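Local coordinates for amino acid ABC transporter, periplasmic amino acid-binding protein, putative (Streptococcus pneumoniae, PDB 4I62), which probably serves as the membrane-anchored, substrate-binding component of an amino acid ABC transporter and is captured here holding L-arginine between its two lobes, at residues E33-K36 with K40-V43; A102-S107 with K236-A241; V229-D234 with E240-T245. All blocks are in the same frame, centred on the assembly; numbering follows the deposited sequence.

Contact 1. Residues E33-K36 with K40-V43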
loop_
_atom_site.group_PDB
_atom_site.type_symbol
_atom_site.label_atom_id
_atom_site.label_comp_id
_atom_site.label_asym_id
_atom_site.label_seq_id
_atom_site.Cartn_x
_atom_site.Cartn_y
_atom_site.Cartn_z
ATOM N N GLU A 33 -2.743 -20.475 -17.061
ATOM C CA GLU A 33 -3.678 -21.519 -17.489
ATOM C C GLU A 33 -4.515 -21.981 -16.306
ATOM O O GLU A 33 -5.708 -22.288 -16.442
ATOM C CB GLU A 33 -2.933 -22.710 -18.065
ATOM C CG GLU A 33 -1.998 -22.365 -19.181
ATOM C CD GLU A 33 -0.723 -23.155 -19.097
ATOM O OE1 GLU A 33 -0.663 -24.060 -18.233
ATOM O OE2 GLU A 33 0.215 -22.875 -19.882
ATOM N N ALA A 34 -3.878 -22.056 -15.144
ATOM C CA ALA A 34 -4.577 -22.484 -13.938
ATOM C C ALA A 34 -5.640 -21.460 -13.614
ATOM O O ALA A 34 -6.758 -21.822 -13.206
ATOM C CB ALA A 34 -3.611 -22.640 -12.774
ATOM N N ILE A 35 -5.303 -20.191 -13.830
ATOM C CA ILE A 35 -6.238 -19.127 -13.579
ATOM C C ILE A 35 -7.384 -19.157 -14.574
ATOM O O ILE A 35 -8.562 -19.093 -14.154
ATOM C CB ILE A 35 -5.528 -17.761 -13.555
ATOM C CG1 ILE A 35 -4.617 -17.659 -12.338
ATOM C CG2 ILE A 35 -6.515 -16.646 -13.560
ATOM C CD1 ILE A 35 -3.616 -16.513 -12.444
ATOM N N LYS A 36 -7.090 -19.266 -15.871
ATOM C CA LYS A 36 -8.178 -19.278 -16.821
ATOM C C LYS A 36 -9.066 -20.482 -16.592
ATOM O O LYS A 36 -10.301 -20.403 -16.723
ATOM C CB LYS A 36 -7.666 -19.228 -18.256
ATOM C CG LYS A 36 -7.048 -17.878 -18.565
ATOM C CD LYS A 36 -6.617 -17.762 -20.016
ATOM C CE LYS A 36 -6.286 -16.322 -20.374
ATOM N NZ LYS A 36 -6.023 -16.152 -21.818
ATOM N N LYS A 40 -11.367 -17.756 -12.242
ATOM C CA LYS A 40 -11.311 -16.612 -11.332
ATOM C C LYS A 40 -9.866 -16.286 -10.993
ATOM O O LYS A 40 -9.005 -17.143 -11.104
ATOM C CB LYS A 40 -12.136 -16.837 -10.071
ATOM C CG LYS A 40 -11.646 -17.937 -9.201
ATOM C CD LYS A 40 -12.656 -18.104 -8.069
ATOM C CE LYS A 40 -12.203 -19.123 -7.066
ATOM N NZ LYS A 40 -13.244 -19.255 -5.999
ATOM N N LEU A 41 -9.649 -15.023 -10.662
ATOM C CA LEU A 41 -8.349 -14.475 -10.302
ATOM C C LEU A 41 -8.457 -14.065 -8.835
ATOM O O LEU A 41 -9.264 -13.202 -8.504
ATOM C CB LEU A 41 -8.047 -13.234 -11.159
ATOM C CG LEU A 41 -6.741 -12.486 -10.839
ATOM C CD1 LEU A 41 -5.539 -13.297 -11.270
ATOM C CD2 LEU A 41 -6.762 -11.110 -11.490
ATOM N N VAL A 42 -7.651 -14.659 -7.956
ATOM C CA VAL A 42 -7.706 -14.351 -6.526
ATOM C C VAL A 42 -6.618 -13.356 -6.163
ATOM O O VAL A 42 -5.436 -13.620 -6.372
ATOM C CB VAL A 42 -7.561 -15.640 -5.682
ATOM C CG1 VAL A 42 -7.684 -15.299 -4.199
ATOM C CG2 VAL A 42 -8.623 -16.699 -6.052
ATOM N N VAL A 43 -7.026 -12.194 -5.671
ATOM C CA VAL A 43 -6.100 -11.091 -5.370
ATOM C C VAL A 43 -6.071 -10.827 -3.868
ATOM O O VAL A 43 -7.084 -10.466 -3.269
ATOM C CB VAL A 43 -6.550 -9.824 -6.119
ATOM C CG1 VAL A 43 -5.665 -8.611 -5.735
ATOM C CG2 VAL A 43 -6.486 -10.026 -7.655
#

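Contact 2. Residues A102-S107 with K236-A241. With ARG (arginine), chain B.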
loop_
_atom_site.group_PDB
_atom_site.type_symbol
_atom_site.label_atom_id
_atom_site.label_comp_id
_atom_site.label_asym_id
_atom_site.label_seq_id
_atom_site.Cartn_x
_atom_site.Cartn_y
_atom_site.Cartn_z
ATOM N N ALA A 102 -3.347 -17.174 -2.961
ATOM C CA ALA A 102 -3.799 -16.098 -3.843
ATOM C C ALA A 102 -2.936 -16.118 -5.092
ATOM O O ALA A 102 -1.794 -16.594 -5.051
ATOM C CB ALA A 102 -3.706 -14.744 -3.145
ATOM N N ASP A 103 -3.458 -15.596 -6.201
ATOM C CA ASP A 103 -2.716 -15.549 -7.460
ATOM C C ASP A 103 -1.832 -14.308 -7.603
ATOM O O ASP A 103 -0.741 -14.383 -8.184
ATOM C CB ASP A 103 -3.708 -15.572 -8.620
ATOM C CG ASP A 103 -4.560 -16.818 -8.606
ATOM O OD1 ASP A 103 -3.980 -17.922 -8.482
ATOM O OD2 ASP A 103 -5.811 -16.718 -8.668
ATOM N N LEU A 104 -2.319 -13.170 -7.109
ATOM C CA LEU A 104 -1.600 -11.893 -7.200
ATOM C C LEU A 104 -1.723 -11.193 -5.864
ATOM O O LEU A 104 -2.739 -11.349 -5.189
ATOM C CB LEU A 104 -2.208 -10.957 -8.267
ATOM C CG LEU A 104 -2.212 -11.465 -9.693
ATOM C CD1 LEU A 104 -2.951 -10.471 -10.588
ATOM C CD2 LEU A 104 -0.775 -11.714 -10.206
ATOM N N ALA A 105 -0.718 -10.384 -5.547
ATOM C CA ALA A 105 -0.857 -9.363 -4.510
ATOM C C ALA A 105 -0.923 -8.024 -5.222
ATOM O O ALA A 105 0.038 -7.642 -5.903
ATOM C CB ALA A 105 0.316 -9.379 -3.544
ATOM N N ILE A 106 -2.050 -7.335 -5.063
ATOM C CA ILE A 106 -2.209 -5.975 -5.583
ATOM C C ILE A 106 -2.644 -5.157 -4.361
ATOM O O ILE A 106 -3.828 -5.131 -4.005
ATOM C CB ILE A 106 -3.238 -5.858 -6.738
ATOM C CG1 ILE A 106 -2.971 -6.921 -7.812
ATOM C CG2 ILE A 106 -3.145 -4.450 -7.321
ATOM C CD1 ILE A 106 -3.986 -6.889 -8.970
ATOM N N SER A 107 -1.658 -4.547 -3.695
ATOM C CA SER A 107 -1.910 -4.057 -2.353
ATOM C C SER A 107 -0.912 -2.960 -1.992
ATOM O O SER A 107 -0.417 -2.910 -0.844
ATOM C CB SER A 107 -1.850 -5.210 -1.341
ATOM O OG SER A 107 -2.406 -4.873 -0.062
ATOM N N LYS A 236 5.547 -16.386 -16.218
ATOM C CA LYS A 236 5.800 -15.460 -17.308
ATOM C C LYS A 236 4.546 -14.987 -18.008
ATOM O O LYS A 236 4.407 -13.790 -18.294
ATOM C CB LYS A 236 6.727 -16.098 -18.330
ATOM C CG LYS A 236 7.009 -15.171 -19.514
ATOM C CD LYS A 236 7.963 -15.795 -20.476
ATOM C CE LYS A 236 8.289 -14.863 -21.634
ATOM N NZ LYS A 236 9.345 -15.433 -22.542
ATOM N N GLU A 237 3.646 -15.921 -18.330
ATOM C CA GLU A 237 2.452 -15.501 -19.059
ATOM C C GLU A 237 1.491 -14.667 -18.211
ATOM O O GLU A 237 0.810 -13.763 -18.745
ATOM C CB GLU A 237 1.747 -16.684 -19.718
ATOM C CG GLU A 237 2.576 -17.251 -20.838
ATOM C CD GLU A 237 1.944 -18.440 -21.517
ATOM O OE1 GLU A 237 0.914 -18.968 -20.986
ATOM O OE2 GLU A 237 2.536 -18.840 -22.540
ATOM N N LEU A 238 1.419 -14.969 -16.920
ATOM C CA LEU A 238 0.636 -14.139 -16.018
ATOM C C LEU A 238 1.242 -12.732 -15.936
ATOM O O LEU A 238 0.514 -11.713 -16.034
ATOM C CB LEU A 238 0.555 -14.779 -14.619
ATOM C CG LEU A 238 -0.256 -14.015 -13.572
ATOM C CD1 LEU A 238 -1.654 -13.681 -14.025
ATOM C CD2 LEU A 238 -0.261 -14.814 -12.289
ATOM N N LYS A 239 2.564 -12.657 -15.827
ATOM C CA LYS A 239 3.255 -11.364 -15.830
ATOM C C LYS A 239 2.933 -10.594 -17.113
ATOM O O LYS A 239 2.713 -9.374 -17.090
ATOM C CB LYS A 239 4.781 -11.533 -15.630
ATOM C CG LYS A 239 5.594 -10.207 -15.678
ATOM C CD LYS A 239 7.051 -10.356 -15.210
ATOM C CE LYS A 239 7.933 -9.162 -15.632
ATOM N NZ LYS A 239 7.427 -7.797 -15.228
ATOM N N GLU A 240 2.927 -11.287 -18.258
ATOM C CA GLU A 240 2.578 -10.618 -19.528
ATOM C C GLU A 240 1.192 -9.967 -19.471
ATOM O O GLU A 240 1.000 -8.813 -19.925
ATOM C CB GLU A 240 2.655 -11.591 -20.708
ATOM C CG GLU A 240 2.040 -10.967 -21.978
ATOM C CD GLU A 240 2.067 -11.886 -23.171
ATOM O OE1 GLU A 240 2.383 -13.088 -23.001
ATOM O OE2 GLU A 240 1.785 -11.405 -24.289
ATOM N N ALA A 241 0.212 -10.729 -19.011
ATOM C CA ALA A 241 -1.125 -10.194 -18.927
ATOM C C ALA A 241 -1.208 -8.985 -18.010
ATOM O O ALA A 241 -1.882 -7.992 -18.352
ATOM C CB ALA A 241 -2.108 -11.275 -18.497
HETATM N N ARG B . 4.474 -0.112 0.192
HETATM C CA ARG B . 4.688 -0.773 1.506
HETATM C C ARG B . 5.234 -2.189 1.336
HETATM O O ARG B . 5.103 -2.766 0.237
HETATM C CB ARG B . 3.430 -0.728 2.352
HETATM C CG ARG B . 2.207 -1.336 1.658
HETATM C CD ARG B . 1.053 -1.539 2.618
HETATM N NE ARG B . -0.163 -1.819 1.876
HETATM C CZ ARG B . -1.338 -2.075 2.414
HETATM N NH1 ARG B . -2.381 -2.332 1.632
HETATM N NH2 ARG B . -1.474 -2.086 3.739
HETATM O OXT ARG B . 5.760 -2.730 2.363
#

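Contact 3. Residues V229-D234 with E240-T245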
loop_
_atom_site.group_PDB
_atom_site.type_symbol
_atom_site.label_atom_id
_atom_site.label_comp_id
_atom_site.label_asym_id
_atom_site.label_seq_id
_atom_site.Cartn_x
_atom_site.Cartn_y
_atom_site.Cartn_z
ATOM N N VAL A 229 2.754 -5.359 -8.930
ATOM C CA VAL A 229 1.959 -6.533 -8.615
ATOM C C VAL A 229 2.889 -7.713 -8.381
ATOM O O VAL A 229 3.775 -7.970 -9.196
ATOM C CB VAL A 229 1.019 -6.833 -9.779
ATOM C CG1 VAL A 229 0.265 -8.152 -9.559
ATOM C CG2 VAL A 229 0.089 -5.652 -10.046
ATOM N N ALA A 230 2.698 -8.412 -7.256
ATOM C CA ALA A 230 3.548 -9.587 -6.970
ATOM C C ALA A 230 2.836 -10.853 -7.351
ATOM O O ALA A 230 1.606 -10.990 -7.194
ATOM C CB ALA A 230 3.906 -9.642 -5.482
ATOM N N MET A 231 3.615 -11.802 -7.831
ATOM C CA MET A 231 3.094 -13.104 -8.210
ATOM C C MET A 231 4.182 -14.155 -7.961
ATOM O O MET A 231 5.325 -13.820 -7.649
ATOM C CB MET A 231 2.624 -13.095 -9.668
ATOM C CG MET A 231 3.726 -12.911 -10.654
ATOM S SD MET A 231 3.142 -12.280 -12.250
ATOM C CE MET A 231 3.018 -10.525 -11.878
ATOM N N LYS A 232 3.800 -15.418 -8.053
ATOM C CA LYS A 232 4.775 -16.476 -7.850
ATOM C C LYS A 232 5.874 -16.416 -8.892
ATOM O O LYS A 232 5.662 -16.007 -10.045
ATOM C CB LYS A 232 4.119 -17.850 -7.812
ATOM C CG LYS A 232 3.652 -18.250 -6.412
ATOM C CD LYS A 232 2.938 -19.597 -6.436
ATOM C CE LYS A 232 3.883 -20.711 -6.855
ATOM N NZ LYS A 232 5.020 -20.844 -5.885
ATOM N N LYS A 233 7.059 -16.855 -8.473
ATOM C CA LYS A 233 8.234 -16.856 -9.321
ATOM C C LYS A 233 7.940 -17.660 -10.569
ATOM O O LYS A 233 7.206 -18.648 -10.518
ATOM C CB LYS A 233 9.414 -17.492 -8.575
ATOM C CG LYS A 233 10.782 -17.114 -9.118
ATOM C CD LYS A 233 11.010 -15.638 -8.907
ATOM C CE LYS A 233 12.441 -15.228 -9.177
ATOM N NZ LYS A 233 12.601 -13.763 -8.926
ATOM N N ASP A 234 8.510 -17.247 -11.690
ATOM C CA ASP A 234 8.338 -17.965 -12.951
ATOM C C ASP A 234 6.875 -18.097 -13.418
ATOM O O ASP A 234 6.406 -19.187 -13.732
ATOM C CB ASP A 234 8.999 -19.348 -12.878
ATOM C CG ASP A 234 10.434 -19.284 -12.376
ATOM O OD1 ASP A 234 11.070 -18.215 -12.518
ATOM O OD2 ASP A 234 10.931 -20.303 -11.843
ATOM N N GLU A 240 2.927 -11.287 -18.258
ATOM C CA GLU A 240 2.578 -10.618 -19.528
ATOM C C GLU A 240 1.192 -9.967 -19.471
ATOM O O GLU A 240 1.000 -8.813 -19.925
ATOM C CB GLU A 240 2.655 -11.591 -20.708
ATOM C CG GLU A 240 2.040 -10.967 -21.978
ATOM C CD GLU A 240 2.067 -11.886 -23.171
ATOM O OE1 GLU A 240 2.383 -13.088 -23.001
ATOM O OE2 GLU A 240 1.785 -11.405 -24.289
ATOM N N ALA A 241 0.212 -10.729 -19.011
ATOM C CA ALA A 241 -1.125 -10.194 -18.927
ATOM C C ALA A 241 -1.208 -8.985 -18.010
ATOM O O ALA A 241 -1.882 -7.992 -18.352
ATOM C CB ALA A 241 -2.108 -11.275 -18.497
ATOM N N VAL A 242 -0.553 -9.077 -16.863
ATOM C CA VAL A 242 -0.544 -7.968 -15.940
ATOM C C VAL A 242 0.149 -6.761 -16.563
ATOM O O VAL A 242 -0.354 -5.622 -16.473
ATOM C CB VAL A 242 0.115 -8.403 -14.610
ATOM C CG1 VAL A 242 0.262 -7.216 -13.712
ATOM C CG2 VAL A 242 -0.712 -9.467 -13.910
ATOM N N ASP A 243 1.302 -6.982 -17.176
ATOM C CA ASP A 243 2.062 -5.861 -17.756
ATOM C C ASP A 243 1.364 -5.235 -18.961
ATOM O O ASP A 243 1.455 -4.026 -19.141
ATOM C CB ASP A 243 3.482 -6.319 -18.104
ATOM C CG ASP A 243 4.356 -6.435 -16.861
ATOM O OD1 ASP A 243 3.883 -6.084 -15.748
ATOM O OD2 ASP A 243 5.508 -6.835 -16.958
ATOM N N LYS A 244 0.679 -6.038 -19.783
ATOM C CA LYS A 244 -0.119 -5.482 -20.870
ATOM C C LYS A 244 -1.169 -4.522 -20.308
ATOM O O LYS A 244 -1.433 -3.469 -20.873
ATOM C CB LYS A 244 -0.801 -6.619 -21.642
ATOM C CG LYS A 244 -1.777 -6.158 -22.704
ATOM C CD LYS A 244 -2.483 -7.356 -23.324
ATOM C CE LYS A 244 -3.297 -6.975 -24.549
ATOM N NZ LYS A 244 -4.219 -5.840 -24.294
ATOM N N THR A 245 -1.785 -4.922 -19.198
ATOM C CA THR A 245 -2.826 -4.116 -18.565
ATOM C C THR A 245 -2.268 -2.820 -17.975
ATOM O O THR A 245 -2.827 -1.740 -18.197
ATOM C CB THR A 245 -3.580 -4.944 -17.494
ATOM O OG1 THR A 245 -4.079 -6.141 -18.068
ATOM C CG2 THR A 245 -4.733 -4.161 -16.895
#

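Contact 1. Residues E33-K36 with K40-V43
Ile-35 of the helical segment 33-36 and Leu-41 of the strand segment 40-43 bring their backbones together, their CA atoms 6.1 Å apart. A single residue separates helix 33-38 from strand 40-45, and no hydrogen bond joins the two segments; side chains bridge them. The helix lies beside the start of the strand, and Ile-35 is the one residue of segment 33-36 that packs against it. Its two arms share the work. CG2, anti to the backbone N, rests 3.5 Å from the carbonyl oxygen Lys-40 O, a methyl lying against a peptide oxygen. At the end of the other arm, Ile-35 CD1 sits 3.9 Å from Leu-41 CD1, and the same leucine methyl lies 4.2 Å from Ile-35 CG2, so that Leu-41 CD1 is approached by both branches of the isoleucine, CG2 the more loosely. The CB of Leu-41 points along the flank of the helix, but with CG anti to the backbone N (chi1 176°) its branch swings CD1 back against Ile-35. Beyond this pair, Leu-41 also packs on Ile-75 and Leu-79 of helix 67-79, while Ile-35 continues onto Leu-238 of helix 236-251, so the two residues join three helices round the beginning of the strand. The CB of Lys-40 points away from helix 33-38, and its NZ makes a salt bridge with Glu-84 of the neighbouring parallel strand 82-87. The chemistry is thus divided: Ile-35 sets methyls against Leu-41 and the Lys-40 carbonyl, whereas the Lys-40 ammonium is paired with Glu-84. Between these two segments the contact is van der Waals alone, so it depends on the fit of Ile-35 against Leu-41 and the Lys-40 carbonyl.

Contact 2. Residues A102-S107 with K236-A241
Leu-104 and Leu-238 meet methyl to methyl under helix 236-251, in the lobe of a type II periplasmic binding fold whose central sheet contains strand 104-105. The helix lies over the sheet, and Leu-238, whose CB points toward the strand, is the residue that segment 236-241 sends down. Two different torsions bring the tips together. Leu-238 has CG anti to its backbone N (chi1 -179°), which carries CD2 down onto the sheet, whereas Leu-104 has CG anti to its carbonyl carbon (chi1 -61°), which lifts CD2 from a CB that itself points along the helix. The side chains cross obliquely, with Leu-104 CD2 3.8 Å from Leu-238 CD2 and 4.1 Å from Leu-238 CG; a single leucine methyl thus lies against the CG-CD2 limb of its partner. Leu-238 CD2 also reaches the backbone oxygen Asp-103 O at 4.2 Å, a looser contact. Leu-104 packs further on Val-229 and Met-231 of strand 226-232, so the pair belongs to a larger apolar layer. The carboxylate of Asp-103 is engaged elsewhere: OD2 takes a hydrogen bond from Val-42 N and a salt bridge from Lys-38, tying the loop before strand 104-105 to strand 40-45 through Val-42 and to helix 33-38 through Lys-38. At the other end of the segment, some distance from the leucines, the chain enters the arginine site. Ser-107 holds the guanidinium group of the ligand through two acceptors. Its carbonyl oxygen Ser-107 O is shared by arginine NE at 2.9 Å and arginine NH1 at 3.2 Å, and Ser-107 OG, which is also hydrogen-bonded to Asn-46 N, takes a further hydrogen bond from arginine NH1 at 3.1 Å.

Contact 3. Residues V229-D234 with E240-T245
Val-242 of helix 236-251 points its CB toward strand 226-232 and meets Val-229 and Met-231 with its two methyls. From CB the side chain forks. CG1, anti to the backbone N (chi1 174°), goes to Val-229, lying 4.0 Å from Val-229 CG2 and equally far from Val-229 CB, so one methyl rests against the branch point of the other valine. CG2 turns to Met-231, whose terminal methyl CE is 4.4 Å from Val-242 CG2, a looser touch. Leu-104 of the adjacent strand packs on the same valine, as does Ser-122. No hydrogen bond crosses between the segments. Within the helix, Ala-241 O accepts from Thr-245 N at 3.2 Å and from Thr-245 OG1 at 2.9 Å, the two donors arriving from opposite faces of the carbonyl plane; the buried hydroxyl is thereby satisfied by its own helix. The strand is held at both edges, by backbone bonds from Ala-230 to Ala-105 and from Met-231 to Asp-120. A strand inserted antiparallel beside 104-105 and followed by a helix that covers its sheet is typical of type II periplasmic binding proteins.

Overall arrangement
All three contacts are buried and apolar, lie in one lobe, and have no hydrogen bond across them. Contacts 2 and 3 share helix 236-251, with centres 4 Å apart; successive turns of that helix serve one contact each, through Leu-238 and Val-242, over strands 104-105 and 226-232, which lie side by side. Contact 1 lies farther out, its centre about 22 Å from the centre of the chain, against about 16 and 17 Å for the centres of contacts 2 and 3, and is local in sequence. It adjoins contact 2 through the neighbouring strands 40-45 and 104-105. Contact 2 alone includes a ligand-binding residue, so its chemistry passes from aliphatic to polar along a single segment.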